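Local coordinates for spike protein P1 (Pseudoalteromonas phage pm2, PDB 2VVE), which binds the host receptor as the spike at the fivefold vertices of the virion, its N-terminal part joined to the capsid and its C-terminal part recognising the cell, at residues Lys98-Glu103 with Ala156-Glu161; Thr106-Asn111 with Asp222-Ser227; Lys140-Leu145 with Glu226-Phe231. All blocks are in the same frame, centred on the assembly; numbering follows the deposited sequence.

All three contacts belong to the jelly-roll domain whose strands run from 88-91 to 229-236, each bringing loop or helix against its strands or against another loop. Contacts 1 and 3 centre on buried aromatic residues, Tyr158 and Phe228, while the main residues of contact 2, Asn111 and Tyr224, are partly exposed. In contact 1, Tyr158 ties down the 98-103 loop with a hydrogen bond. Contact 2 joins a helix end to the 222-227 loop by an amide-on-ring stack, whereas contact 3 is an apolar cluster with a polar, water-linked rim. Tyr99 makes backbone bonds with Tyr224 and Asp225 and packs on Phe228, so the 98-103 loop adjoins both other contacts, which share Glu226 and Ser227.

Contact 1 (Lys98-Glu103 with Ala156-Glu161); sequences KYAQNE and AFYITE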
ATOM      1  N   LYS A  98       1.921 -19.503  34.332  1.00 16.50           N
ATOM      2  CA  LYS A  98       0.655 -19.732  35.043  1.00 15.81           C
ATOM      3  C   LYS A  98       0.126 -21.162  34.952  1.00 14.47           C
ATOM      4  O   LYS A  98       0.360 -21.869  33.958  1.00 15.28           O
ATOM      5  CB  LYS A  98      -0.415 -18.721  34.610  1.00 15.86           C
ATOM      6  CG  LYS A  98       0.001 -17.287  34.935  1.00 18.87           C
ATOM      7  CD  LYS A  98      -0.919 -16.232  34.377  1.00 23.45           C
ATOM      8  CE  LYS A  98      -0.460 -14.873  34.892  1.00 23.46           C
ATOM      9  NZ  LYS A  98      -1.327 -13.735  34.489  1.00 22.73           N
ATOM     10  N   TYR A  99      -0.569 -21.591  36.009  1.00 12.98           N
ATOM     11  CA  TYR A  99      -1.407 -22.778  35.931  1.00 14.64           C
ATOM     12  C   TYR A  99      -2.532 -22.552  34.924  1.00 16.62           C
ATOM     13  O   TYR A  99      -3.259 -21.552  35.004  1.00 15.63           O
ATOM     14  CB  TYR A  99      -2.053 -23.099  37.279  1.00 12.53           C
ATOM     15  CG  TYR A  99      -1.112 -23.404  38.422  1.00 21.85           C
ATOM     16  CD1 TYR A  99      -0.468 -24.637  38.507  1.00 16.48           C
ATOM     17  CD2 TYR A  99      -0.912 -22.480  39.450  1.00 20.78           C
ATOM     18  CE1 TYR A  99       0.375 -24.938  39.585  1.00 17.54           C
ATOM     19  CE2 TYR A  99      -0.070 -22.766  40.531  1.00 20.31           C
ATOM     20  CZ  TYR A  99       0.567 -23.994  40.593  1.00 19.87           C
ATOM     21  OH  TYR A  99       1.399 -24.295  41.639  1.00 20.51           O
ATOM     22  N   ALA A 100      -2.711 -23.496  34.005  1.00 11.94           N
ATOM     23  CA  ALA A 100      -3.835 -23.386  33.063  1.00 14.72           C
ATOM     24  C   ALA A 100      -4.420 -24.726  32.649  1.00 14.54           C
ATOM     25  O   ALA A 100      -3.688 -25.636  32.231  1.00 17.36           O
ATOM     26  CB  ALA A 100      -3.432 -22.576  31.824  1.00 15.13           C
ATOM     27  N   GLN A 101      -5.745 -24.821  32.753  1.00 13.77           N
ATOM     28  CA  GLN A 101      -6.504 -25.902  32.143  1.00 15.95           C
ATOM     29  C   GLN A 101      -6.786 -25.515  30.704  1.00 15.50           C
ATOM     30  O   GLN A 101      -6.644 -24.356  30.329  1.00 15.46           O
ATOM     31  CB  GLN A 101      -7.825 -26.138  32.875  1.00 17.25           C
ATOM     32  CG  GLN A 101      -7.644 -26.496  34.325  1.00 19.03           C
ATOM     33  CD  GLN A 101      -8.931 -26.862  35.011  1.00 25.47           C
ATOM     34  OE1 GLN A 101      -9.215 -28.034  35.206  1.00 27.75           O
ATOM     35  NE2 GLN A 101      -9.716 -25.862  35.387  1.00 20.01           N
ATOM     36  N   ASN A 102      -7.180 -26.486  29.895  1.00 13.04           N
ATOM     37  CA  ASN A 102      -7.418 -26.197  28.497  1.00 14.45           C
ATOM     38  C   ASN A 102      -8.797 -25.567  28.304  1.00 15.80           C
ATOM     39  O   ASN A 102      -9.782 -26.250  27.992  1.00 18.45           O
ATOM     40  CB  ASN A 102      -7.185 -27.426  27.615  1.00 16.09           C
ATOM     41  CG  ASN A 102      -7.187 -27.074  26.140  1.00 16.75           C
ATOM     42  OD1 ASN A 102      -7.439 -25.913  25.765  1.00 18.36           O
ATOM     43  ND2 ASN A 102      -6.914 -28.060  25.294  1.00 16.70           N
ATOM     44  N   GLU A 103      -8.835 -24.247  28.500  1.00 16.87           N
ATOM     45  CA  GLU A 103     -10.070 -23.464  28.535  1.00 14.04           C
ATOM     46  C   GLU A 103     -10.294 -22.729  27.209  1.00 18.59           C
ATOM     47  O   GLU A 103     -11.286 -21.989  27.030  1.00 16.96           O
ATOM     48  CB  GLU A 103      -9.999 -22.460  29.693  1.00 12.13           C
ATOM     49  CG  GLU A 103      -9.872 -23.106  31.080  1.00 17.63           C
ATOM     50  CD  GLU A 103     -11.207 -23.458  31.706  1.00 45.27           C
ATOM     51  OE1 GLU A 103     -12.177 -23.738  30.966  1.00 49.66           O
ATOM     52  OE2 GLU A 103     -11.281 -23.461  32.953  1.00 36.54           O
ATOM     53  N   ALA A 156       3.419 -27.682  29.515  1.00 16.32           N
ATOM     54  CA  ALA A 156       2.836 -27.940  28.192  1.00 10.59           C
ATOM     55  C   ALA A 156       2.905 -26.707  27.309  1.00 11.19           C
ATOM     56  O   ALA A 156       3.086 -25.587  27.810  1.00 11.27           O
ATOM     57  CB  ALA A 156       1.392 -28.421  28.317  1.00 12.27           C
ATOM     58  N   PHE A 157       2.810 -26.929  25.997  1.00 12.53           N
ATOM     59  CA  PHE A 157       2.409 -25.880  25.063  1.00 10.61           C
ATOM     60  C   PHE A 157       0.976 -26.159  24.709  1.00 10.60           C
ATOM     61  O   PHE A 157       0.661 -27.272  24.280  1.00 12.09           O
ATOM     62  CB  PHE A 157       3.224 -25.931  23.772  1.00 12.39           C
ATOM     63  CG  PHE A 157       4.696 -25.759  23.973  1.00 18.48           C
ATOM     64  CD1 PHE A 157       5.204 -24.601  24.555  1.00 13.75           C
ATOM     65  CD2 PHE A 157       5.578 -26.751  23.563  1.00 14.38           C
ATOM     66  CE1 PHE A 157       6.595 -24.431  24.725  1.00 15.82           C
ATOM     67  CE2 PHE A 157       6.969 -26.606  23.739  1.00 18.73           C
ATOM     68  CZ  PHE A 157       7.472 -25.437  24.317  1.00 18.51           C
ATOM     69  N   TYR A 158       0.108 -25.164  24.911  1.00  9.44           N
ATOM     70  CA  TYR A 158      -1.233 -25.210  24.339  1.00 12.94           C
ATOM     71  C   TYR A 158      -1.180 -24.436  23.022  1.00 14.31           C
ATOM     72  O   TYR A 158      -0.870 -23.246  23.022  1.00 11.92           O
ATOM     73  CB  TYR A 158      -2.265 -24.554  25.265  1.00  8.39           C
ATOM     74  CG  TYR A 158      -2.582 -25.295  26.549  1.00 10.08           C
ATOM     75  CD1 TYR A 158      -2.094 -26.590  26.805  1.00 16.84           C
ATOM     76  CD2 TYR A 158      -3.379 -24.697  27.510  1.00 17.27           C
ATOM     77  CE1 TYR A 158      -2.404 -27.246  27.995  1.00 20.89           C
ATOM     78  CE2 TYR A 158      -3.689 -25.340  28.688  1.00 16.54           C
ATOM     79  CZ  TYR A 158      -3.219 -26.605  28.931  1.00 19.48           C
ATOM     80  OH  TYR A 158      -3.581 -27.202  30.128  1.00 16.95           O
ATOM     81  N   ILE A 159      -1.489 -25.101  21.910  1.00 11.16           N
ATOM     82  CA  ILE A 159      -1.337 -24.495  20.585  1.00  9.67           C
ATOM     83  C   ILE A 159      -2.661 -24.514  19.819  1.00 13.86           C
ATOM     84  O   ILE A 159      -3.352 -25.538  19.781  1.00 16.18           O
ATOM     85  CB  ILE A 159      -0.237 -25.207  19.749  1.00 16.10           C
ATOM     86  CG1 ILE A 159       1.059 -25.349  20.568  1.00 10.55           C
ATOM     87  CG2 ILE A 159       0.002 -24.468  18.413  1.00 13.15           C
ATOM     88  CD1 ILE A 159       2.234 -25.979  19.800  1.00  8.85           C
ATOM     89  N   THR A 160      -3.013 -23.398  19.182  1.00 11.97           N
ATOM     90  CA  THR A 160      -4.250 -23.374  18.385  1.00 15.44           C
ATOM     91  C   THR A 160      -4.101 -24.366  17.210  1.00 18.41           C
ATOM     92  O   THR A 160      -3.051 -24.423  16.578  1.00 19.79           O
ATOM     93  CB  THR A 160      -4.584 -21.955  17.855  1.00 16.17           C
ATOM     94  OG1 THR A 160      -3.489 -21.462  17.085  1.00 19.17           O
ATOM     95  CG2 THR A 160      -4.864 -20.975  19.015  1.00 17.33           C
ATOM     96  N   GLU A 161      -5.128 -25.170  16.946  1.00 22.59           N
ATOM     97  CA  GLU A 161      -5.065 -26.110  15.812  1.00 28.82           C
ATOM     98  C   GLU A 161      -5.384 -25.387  14.511  1.00 33.75           C
ATOM     99  O   GLU A 161      -4.855 -25.729  13.449  1.00 28.64           O
ATOM    100  CB  GLU A 161      -5.995 -27.312  16.002  1.00 35.50           C
ATOM    101  CG  GLU A 161      -5.729 -28.428  14.977  1.00 41.97           C
ATOM    102  CD  GLU A 161      -6.337 -29.760  15.361  1.00 56.76           C
ATOM    103  OE1 GLU A 161      -7.581 -29.834  15.483  1.00 71.97           O
ATOM    104  OE2 GLU A 161      -5.567 -30.736  15.529  1.00 41.73           O
TER
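Tyr158 meets Ala100, Gln101 and Asn102 on the outer side of a jelly-roll beta-sandwich. Its neighbours on strand 151-160, Phe157 and Ile159, pack on strand 189-195 of the opposing sheet, which places Tyr158 on the other face of its own sheet, turned to the 98-103 loop. With chi1 at -70°, CG lies beside the backbone N and anti to the carbonyl carbon, and the ring extends to the loop backbone. There Tyr158 OH donates to Ala100 O at 2.6 Å, a short bond. The C=O...donor angle is 137° and the hydroxyl sits 33° from the carbonyl plane, so the donor approaches tilted, not head-on. Beside this bond, Ala100 CB packs loosely on Tyr158 CE2 at 4.2 Å. The ring's surroundings differ by direction: Gln101 O lies at its edge, while Asn102 CB rests over one face. Asn102 is the centre of an inverse gamma turn, in which Glu103 N makes a weak bond to Gln101 O, and this bend carries the loop round the tyrosine. The amide of Asn102 is engaged elsewhere, ND2 donating to Leu169 O on neighbouring strand 169-172. Between the two segments, the nearest approach at the ring edge sets Gln101 O 3.5 Å from Tyr158 CE2.

Contact 2 (Thr106-Asn111 with Asp222-Ser227); sequences TALEAN and DWYDES
The amide of Asn111 packs tightly and flat on the ring of Tyr224, their planes only 5° apart, with Asn111 CG over the ring centre, 3.5 Å above the ring plane. Asn111 CB also sits over the face, 3.6 Å from the Tyr224 ring centroid in a CH-pi contact, and Asn111 ND2 approaches Tyr224 CE2 to 3.5 Å. The amide is held from its own side of the contact: Asn111 ND2 donates to Ala107 O at 3.0 Å, with an N-H...O angle of 162° and the acceptor close to the amide plane. Ala107 O also takes a weak bond from Asn111 N, which is shared with Leu108 O. Chi1 of -80° puts Asn111 CG beside its backbone N, folded back over the last turn. The hydroxyl end is looser, Ala107 CB and Leu108 CD1 each standing 3.8 Å from Tyr224 OH; yet Leu108 there is buried, whereas the tight Asn111-Tyr224 stack is partly exposed to solvent. Tyr224 occupies the third position of a type II turn from Asp222 to Asp225. In the surrounding fold, Leu108 of helix 105-110 packs on Phe205 of strand 200-208, while Tyr224 touches Glu103 in the loop preceding the helix.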
ATOM      1  N   THR A 106      -9.387 -17.771  23.951  1.00 12.55           N
ATOM      2  CA  THR A 106      -9.977 -16.553  24.510  1.00 16.32           C
ATOM      3  C   THR A 106      -9.790 -16.488  26.033  1.00 14.01           C
ATOM      4  O   THR A 106      -9.396 -15.452  26.572  1.00 12.60           O
ATOM      5  CB  THR A 106     -11.462 -16.420  24.116  1.00 13.12           C
ATOM      6  OG1 THR A 106     -11.546 -16.342  22.690  1.00 14.66           O
ATOM      7  CG2 THR A 106     -12.086 -15.167  24.726  1.00 15.56           C
ATOM      8  N   ALA A 107     -10.024 -17.607  26.709  1.00 13.47           N
ATOM      9  CA  ALA A 107      -9.979 -17.646  28.179  1.00 15.64           C
ATOM     10  C   ALA A 107      -8.551 -17.423  28.689  1.00  9.92           C
ATOM     11  O   ALA A 107      -8.333 -16.709  29.670  1.00 14.10           O
ATOM     12  CB  ALA A 107     -10.541 -18.961  28.689  1.00 15.42           C
ATOM     13  N   LEU A 108      -7.578 -17.996  27.992  1.00  9.28           N
ATOM     14  CA  LEU A 108      -6.181 -17.877  28.414  1.00 13.39           C
ATOM     15  C   LEU A 108      -5.692 -16.435  28.240  1.00 14.57           C
ATOM     16  O   LEU A 108      -5.024 -15.882  29.129  1.00 11.45           O
ATOM     17  CB  LEU A 108      -5.288 -18.893  27.687  1.00 10.80           C
ATOM     18  CG  LEU A 108      -5.049 -20.172  28.513  1.00 16.59           C
ATOM     19  CD1 LEU A 108      -6.350 -20.950  28.852  1.00 12.46           C
ATOM     20  CD2 LEU A 108      -4.012 -21.108  27.869  1.00 15.54           C
ATOM     21  N   GLU A 109      -6.051 -15.825  27.113  1.00 12.30           N
ATOM     22  CA  GLU A 109      -5.686 -14.432  26.851  1.00 12.14           C
ATOM     23  C   GLU A 109      -6.383 -13.510  27.857  1.00 16.22           C
ATOM     24  O   GLU A 109      -5.777 -12.556  28.346  1.00 14.89           O
ATOM     25  CB  GLU A 109      -6.013 -14.032  25.401  1.00 14.31           C
ATOM     26  CG  GLU A 109      -5.206 -14.784  24.356  1.00 16.46           C
ATOM     27  CD  GLU A 109      -5.449 -14.277  22.939  1.00 18.57           C
ATOM     28  OE1 GLU A 109      -6.030 -13.183  22.775  1.00 22.20           O
ATOM     29  OE2 GLU A 109      -5.068 -14.984  21.988  1.00 17.91           O
ATOM     30  N   ALA A 110      -7.643 -13.811  28.180  1.00 12.92           N
ATOM     31  CA  ALA A 110      -8.419 -12.994  29.123  1.00 18.50           C
ATOM     32  C   ALA A 110      -7.773 -12.973  30.514  1.00 14.68           C
ATOM     33  O   ALA A 110      -7.928 -12.014  31.279  1.00 17.78           O
ATOM     34  CB  ALA A 110      -9.862 -13.495  29.209  1.00 16.39           C
ATOM     35  N   ASN A 111      -7.063 -14.056  30.826  1.00 13.64           N
ATOM     36  CA  ASN A 111      -6.466 -14.237  32.137  1.00 15.16           C
ATOM     37  C   ASN A 111      -4.959 -14.008  32.105  1.00 15.46           C
ATOM     38  O   ASN A 111      -4.231 -14.422  33.018  1.00 18.13           O
ATOM     39  CB  ASN A 111      -6.820 -15.620  32.674  1.00 15.39           C
ATOM     40  CG  ASN A 111      -8.218 -15.664  33.252  1.00 21.67           C
ATOM     41  OD1 ASN A 111      -8.444 -15.200  34.376  1.00 19.33           O
ATOM     42  ND2 ASN A 111      -9.172 -16.200  32.486  1.00 17.86           N
ATOM     43  N   ASP A 222      -4.158 -21.551  42.694  1.00 24.01           N
ATOM     44  CA  ASP A 222      -5.360 -21.872  41.947  1.00 24.90           C
ATOM     45  C   ASP A 222      -5.069 -21.636  40.477  1.00 20.70           C
ATOM     46  O   ASP A 222      -4.027 -21.060  40.131  1.00 18.54           O
ATOM     47  CB  ASP A 222      -6.526 -20.993  42.402  1.00 22.12           C
ATOM     48  CG  ASP A 222      -7.880 -21.524  41.948  1.00 35.77           C
ATOM     49  OD1 ASP A 222      -7.967 -22.681  41.473  1.00 31.71           O
ATOM     50  OD2 ASP A 222      -8.868 -20.773  42.065  1.00 43.59           O
ATOM     51  N   TRP A 223      -5.976 -22.079  39.609  1.00 18.14           N
ATOM     52  CA  TRP A 223      -5.816 -21.859  38.172  1.00 18.89           C
ATOM     53  C   TRP A 223      -5.570 -20.388  37.832  1.00 19.40           C
ATOM     54  O   TRP A 223      -6.158 -19.490  38.447  1.00 18.22           O
ATOM     55  CB  TRP A 223      -7.006 -22.438  37.398  1.00 17.41           C
ATOM     56  CG  TRP A 223      -7.128 -23.928  37.624  1.00 21.04           C
ATOM     57  CD1 TRP A 223      -8.077 -24.565  38.346  1.00 20.67           C
ATOM     58  CD2 TRP A 223      -6.223 -24.942  37.158  1.00 19.61           C
ATOM     59  NE1 TRP A 223      -7.849 -25.928  38.348  1.00 19.11           N
ATOM     60  CE2 TRP A 223      -6.710 -26.184  37.628  1.00 25.23           C
ATOM     61  CE3 TRP A 223      -5.053 -24.920  36.380  1.00 15.06           C
ATOM     62  CZ2 TRP A 223      -6.066 -27.403  37.351  1.00 24.50           C
ATOM     63  CZ3 TRP A 223      -4.412 -26.133  36.097  1.00 19.82           C
ATOM     64  CH2 TRP A 223      -4.923 -27.359  36.591  1.00 20.38           C
ATOM     65  N   TYR A 224      -4.672 -20.167  36.867  1.00 13.35           N
ATOM     66  CA  TYR A 224      -4.235 -18.834  36.401  1.00 16.21           C
ATOM     67  C   TYR A 224      -3.268 -18.105  37.357  1.00 14.60           C
ATOM     68  O   TYR A 224      -2.757 -17.030  37.023  1.00 18.17           O
ATOM     69  CB  TYR A 224      -5.426 -17.935  35.995  1.00 18.23           C
ATOM     70  CG  TYR A 224      -6.289 -18.497  34.876  1.00 14.70           C
ATOM     71  CD1 TYR A 224      -5.734 -18.802  33.630  1.00 13.89           C
ATOM     72  CD2 TYR A 224      -7.658 -18.704  35.054  1.00 17.74           C
ATOM     73  CE1 TYR A 224      -6.507 -19.298  32.599  1.00 15.54           C
ATOM     74  CE2 TYR A 224      -8.450 -19.214  34.023  1.00 20.30           C
ATOM     75  CZ  TYR A 224      -7.860 -19.513  32.799  1.00 17.28           C
ATOM     76  OH  TYR A 224      -8.609 -20.010  31.763  1.00 21.29           O
ATOM     77  N   ASP A 225      -3.000 -18.692  38.528  1.00 16.78           N
ATOM     78  CA  ASP A 225      -1.963 -18.171  39.433  1.00 18.68           C
ATOM     79  C   ASP A 225      -0.597 -18.558  38.895  1.00 19.62           C
ATOM     80  O   ASP A 225      -0.492 -19.468  38.070  1.00 15.43           O
ATOM     81  CB  ASP A 225      -2.089 -18.776  40.839  1.00 13.89           C
ATOM     82  CG  ASP A 225      -3.209 -18.144  41.678  1.00 26.34           C
ATOM     83  OD1 ASP A 225      -3.792 -17.115  41.280  1.00 23.69           O
ATOM     84  OD2 ASP A 225      -3.508 -18.705  42.745  1.00 27.64           O
ATOM     85  N   GLU A 226       0.450 -17.892  39.378  1.00 21.55           N
ATOM     86  CA  GLU A 226       1.818 -18.265  39.014  1.00 23.27           C
ATOM     87  C   GLU A 226       2.216 -19.593  39.670  1.00 20.06           C
ATOM     88  O   GLU A 226       2.020 -19.792  40.870  1.00 20.15           O
ATOM     89  CB  GLU A 226       2.803 -17.134  39.327  1.00 21.57           C
ATOM     90  CG  GLU A 226       2.619 -15.933  38.387  1.00 22.50           C
ATOM     91  CD  GLU A 226       3.814 -14.984  38.334  1.00 41.84           C
ATOM     92  OE1 GLU A 226       4.497 -14.792  39.363  1.00 33.07           O
ATOM     93  OE2 GLU A 226       4.058 -14.414  37.244  1.00 48.35           O
ATOM     94  N   SER A 227       2.724 -20.504  38.846  1.00 13.95           N
ATOM     95  CA  SER A 227       3.095 -21.855  39.271  1.00 16.49           C
ATOM     96  C   SER A 227       4.521 -21.872  39.805  1.00 17.93           C
ATOM     97  O   SER A 227       5.089 -20.819  40.087  1.00 19.05           O
ATOM     98  CB  SER A 227       2.925 -22.852  38.116  1.00 13.12           C
ATOM     99  OG  SER A 227       3.897 -22.651  37.106  1.00 15.59           O
TER

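Contact 3 (Lys140-Leu145 with Glu226-Phe231); sequences KGVDGL and ESFTTF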
ATOM      1  N   LYS A 140      10.950 -24.980  46.489  1.00 26.16           N
ATOM      2  CA  LYS A 140      11.505 -24.777  47.842  1.00 31.58           C
ATOM      3  C   LYS A 140      11.418 -23.325  48.310  1.00 31.68           C
ATOM      4  O   LYS A 140      12.126 -22.457  47.802  1.00 30.93           O
ATOM      5  CB  LYS A 140      12.964 -25.248  47.918  1.00 24.82           C
ATOM      6  CG  LYS A 140      13.158 -26.748  47.706  1.00 34.93           C
ATOM      7  CD  LYS A 140      14.638 -27.129  47.775  1.00 35.50           C
ATOM      8  CE  LYS A 140      14.837 -28.638  47.874  1.00 34.89           C
ATOM      9  NZ  LYS A 140      14.616 -29.136  49.272  1.00 31.95           N
ATOM     10  N   GLY A 141      10.540 -23.074  49.280  1.00 29.83           N
ATOM     11  CA  GLY A 141      10.353 -21.733  49.832  1.00 28.71           C
ATOM     12  C   GLY A 141       9.584 -20.749  48.958  1.00 26.23           C
ATOM     13  O   GLY A 141       9.388 -19.598  49.350  1.00 31.23           O
ATOM     14  N   VAL A 142       9.137 -21.188  47.783  1.00 25.46           N
ATOM     15  CA  VAL A 142       8.456 -20.294  46.851  1.00 17.65           C
ATOM     16  C   VAL A 142       7.024 -20.048  47.313  1.00 25.28           C
ATOM     17  O   VAL A 142       6.273 -20.997  47.547  1.00 24.30           O
ATOM     18  CB  VAL A 142       8.506 -20.814  45.389  1.00 22.86           C
ATOM     19  CG1 VAL A 142       7.786 -19.853  44.448  1.00 20.71           C
ATOM     20  CG2 VAL A 142       9.958 -20.995  44.943  1.00 24.27           C
ATOM     21  N   ASP A 143       6.668 -18.765  47.454  1.00 27.00           N
ATOM     22  CA  ASP A 143       5.384 -18.344  48.042  1.00 28.53           C
ATOM     23  C   ASP A 143       5.240 -18.868  49.479  1.00 25.81           C
ATOM     24  O   ASP A 143       4.143 -18.882  50.051  1.00 33.89           O
ATOM     25  CB  ASP A 143       4.198 -18.784  47.164  1.00 24.54           C
ATOM     26  CG  ASP A 143       4.189 -18.110  45.796  1.00 31.05           C
ATOM     27  OD1 ASP A 143       4.970 -17.151  45.572  1.00 25.36           O
ATOM     28  OD2 ASP A 143       3.391 -18.547  44.939  1.00 25.37           O
ATOM     29  N   GLY A 144       6.361 -19.296  50.056  1.00 25.80           N
ATOM     30  CA  GLY A 144       6.389 -19.823  51.418  1.00 26.17           C
ATOM     31  C   GLY A 144       6.123 -21.312  51.534  1.00 29.33           C
ATOM     32  O   GLY A 144       5.909 -21.812  52.636  1.00 33.10           O
ATOM     33  N   LEU A 145       6.139 -22.023  50.401  1.00 27.93           N
ATOM     34  CA  LEU A 145       5.957 -23.475  50.387  1.00 33.67           C
ATOM     35  C   LEU A 145       7.072 -24.166  51.172  1.00 37.42           C
ATOM     36  O   LEU A 145       8.231 -23.744  51.116  1.00 37.92           O
ATOM     37  CB  LEU A 145       5.935 -23.998  48.943  1.00 31.56           C
ATOM     38  CG  LEU A 145       5.432 -25.424  48.696  1.00 25.33           C
ATOM     39  CD1 LEU A 145       3.921 -25.447  48.468  1.00 33.98           C
ATOM     40  CD2 LEU A 145       6.163 -26.040  47.501  1.00 26.29           C
ATOM     41  N   GLU A 226       0.450 -17.892  39.378  1.00 21.55           N
ATOM     42  CA  GLU A 226       1.818 -18.265  39.014  1.00 23.27           C
ATOM     43  C   GLU A 226       2.216 -19.593  39.670  1.00 20.06           C
ATOM     44  O   GLU A 226       2.020 -19.792  40.870  1.00 20.15           O
ATOM     45  CB  GLU A 226       2.803 -17.134  39.327  1.00 21.57           C
ATOM     46  CG  GLU A 226       2.619 -15.933  38.387  1.00 22.50           C
ATOM     47  CD  GLU A 226       3.814 -14.984  38.334  1.00 41.84           C
ATOM     48  OE1 GLU A 226       4.497 -14.792  39.363  1.00 33.07           O
ATOM     49  OE2 GLU A 226       4.058 -14.414  37.244  1.00 48.35           O
ATOM     50  N   SER A 227       2.724 -20.504  38.846  1.00 13.95           N
ATOM     51  CA  SER A 227       3.095 -21.855  39.271  1.00 16.49           C
ATOM     52  C   SER A 227       4.521 -21.872  39.805  1.00 17.93           C
ATOM     53  O   SER A 227       5.089 -20.819  40.087  1.00 19.05           O
ATOM     54  CB  SER A 227       2.925 -22.852  38.116  1.00 13.12           C
ATOM     55  OG  SER A 227       3.897 -22.651  37.106  1.00 15.59           O
ATOM     56  N   PHE A 228       5.078 -23.072  39.967  1.00 17.69           N
ATOM     57  CA  PHE A 228       6.489 -23.228  40.288  1.00 16.30           C
ATOM     58  C   PHE A 228       7.328 -23.494  39.032  1.00 19.32           C
ATOM     59  O   PHE A 228       8.476 -23.914  39.125  1.00 21.66           O
ATOM     60  CB  PHE A 228       6.669 -24.376  41.284  1.00 21.08           C
ATOM     61  CG  PHE A 228       5.862 -24.213  42.531  1.00 22.39           C
ATOM     62  CD1 PHE A 228       6.234 -23.284  43.502  1.00 19.12           C
ATOM     63  CD2 PHE A 228       4.736 -24.998  42.744  1.00 17.67           C
ATOM     64  CE1 PHE A 228       5.476 -23.139  44.674  1.00 23.88           C
ATOM     65  CE2 PHE A 228       3.970 -24.854  43.898  1.00 15.24           C
ATOM     66  CZ  PHE A 228       4.347 -23.919  44.868  1.00 19.77           C
ATOM     67  N   THR A 229       6.756 -23.218  37.863  1.00 15.09           N
ATOM     68  CA  THR A 229       7.382 -23.552  36.584  1.00 10.17           C
ATOM     69  C   THR A 229       7.666 -22.295  35.791  1.00 15.37           C
ATOM     70  O   THR A 229       6.795 -21.442  35.675  1.00 17.23           O
ATOM     71  CB  THR A 229       6.447 -24.495  35.777  1.00 13.46           C
ATOM     72  OG1 THR A 229       6.306 -25.733  36.496  1.00 13.63           O
ATOM     73  CG2 THR A 229       6.995 -24.782  34.370  1.00 17.62           C
ATOM     74  N   THR A 230       8.889 -22.188  35.262  1.00 11.81           N
ATOM     75  CA  THR A 230       9.285 -21.064  34.410  1.00 12.83           C
ATOM     76  C   THR A 230       9.857 -21.547  33.075  1.00 14.31           C
ATOM     77  O   THR A 230      10.758 -22.404  33.038  1.00 17.15           O
ATOM     78  CB  THR A 230      10.329 -20.150  35.118  1.00 18.53           C
ATOM     79  OG1 THR A 230       9.807 -19.691  36.372  1.00 17.16           O
ATOM     80  CG2 THR A 230      10.699 -18.934  34.235  1.00 16.86           C
ATOM     81  N   PHE A 231       9.344 -20.988  31.981  1.00 14.21           N
ATOM     82  CA  PHE A 231       9.872 -21.289  30.642  1.00 12.73           C
ATOM     83  C   PHE A 231      11.054 -20.374  30.323  1.00 15.92           C
ATOM     84  O   PHE A 231      10.917 -19.357  29.646  1.00 16.14           O
ATOM     85  CB  PHE A 231       8.783 -21.200  29.562  1.00 12.95           C
ATOM     86  CG  PHE A 231       7.753 -22.289  29.657  1.00 13.94           C
ATOM     87  CD1 PHE A 231       7.834 -23.410  28.844  1.00 14.55           C
ATOM     88  CD2 PHE A 231       6.715 -22.202  30.578  1.00 15.22           C
ATOM     89  CE1 PHE A 231       6.882 -24.441  28.941  1.00 13.77           C
ATOM     90  CE2 PHE A 231       5.762 -23.220  30.689  1.00 13.96           C
ATOM     91  CZ  PHE A 231       5.841 -24.339  29.865  1.00 14.93           C
TER
HETATM   92  O   HOH W   1       1.132 -17.771  42.630  1.00 21.50           O
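Phe228, the middle residue of an ST turn that leads into strand 229-236 of the jelly roll, packs against Val142 and Leu145 of a glycine-containing loop. The turn is marked by Ser227 OG accepting from Thr229 N. Chi1 of -56° sets Phe228 CG beside the backbone N and lets the CD1-CE1-CZ side of the ring face the 140-145 loop. Val142 CB lies 3.9 Å from Phe228 CD1, the two side chains running past each other in opposite senses. Leu145 CD2 approaches Phe228 CZ at 3.8 Å, and its CD1 is almost as close. Val142 O is at the ring edge and in its plane, 3.7 Å from Phe228 CE1; the same oxygen accepts from Leu145 N, closing a turn centred on Asp143 and Gly144. The rim is polar. A water bonds to Glu226 O at 2.8 Å and, weakly, to Asp143 OD2 at 3.3 Å. Asp143 OD2 has firmer partners in Arg96 and His221. The Leu145 side chain is about 8 Å from the calcium ion bound by Ser150, Asp212 and Asp214. At this calcium-binding end of the domain, then, the phenylalanine opening a jelly-roll strand packs on a type I' turn, identified by positive phi at both central residues.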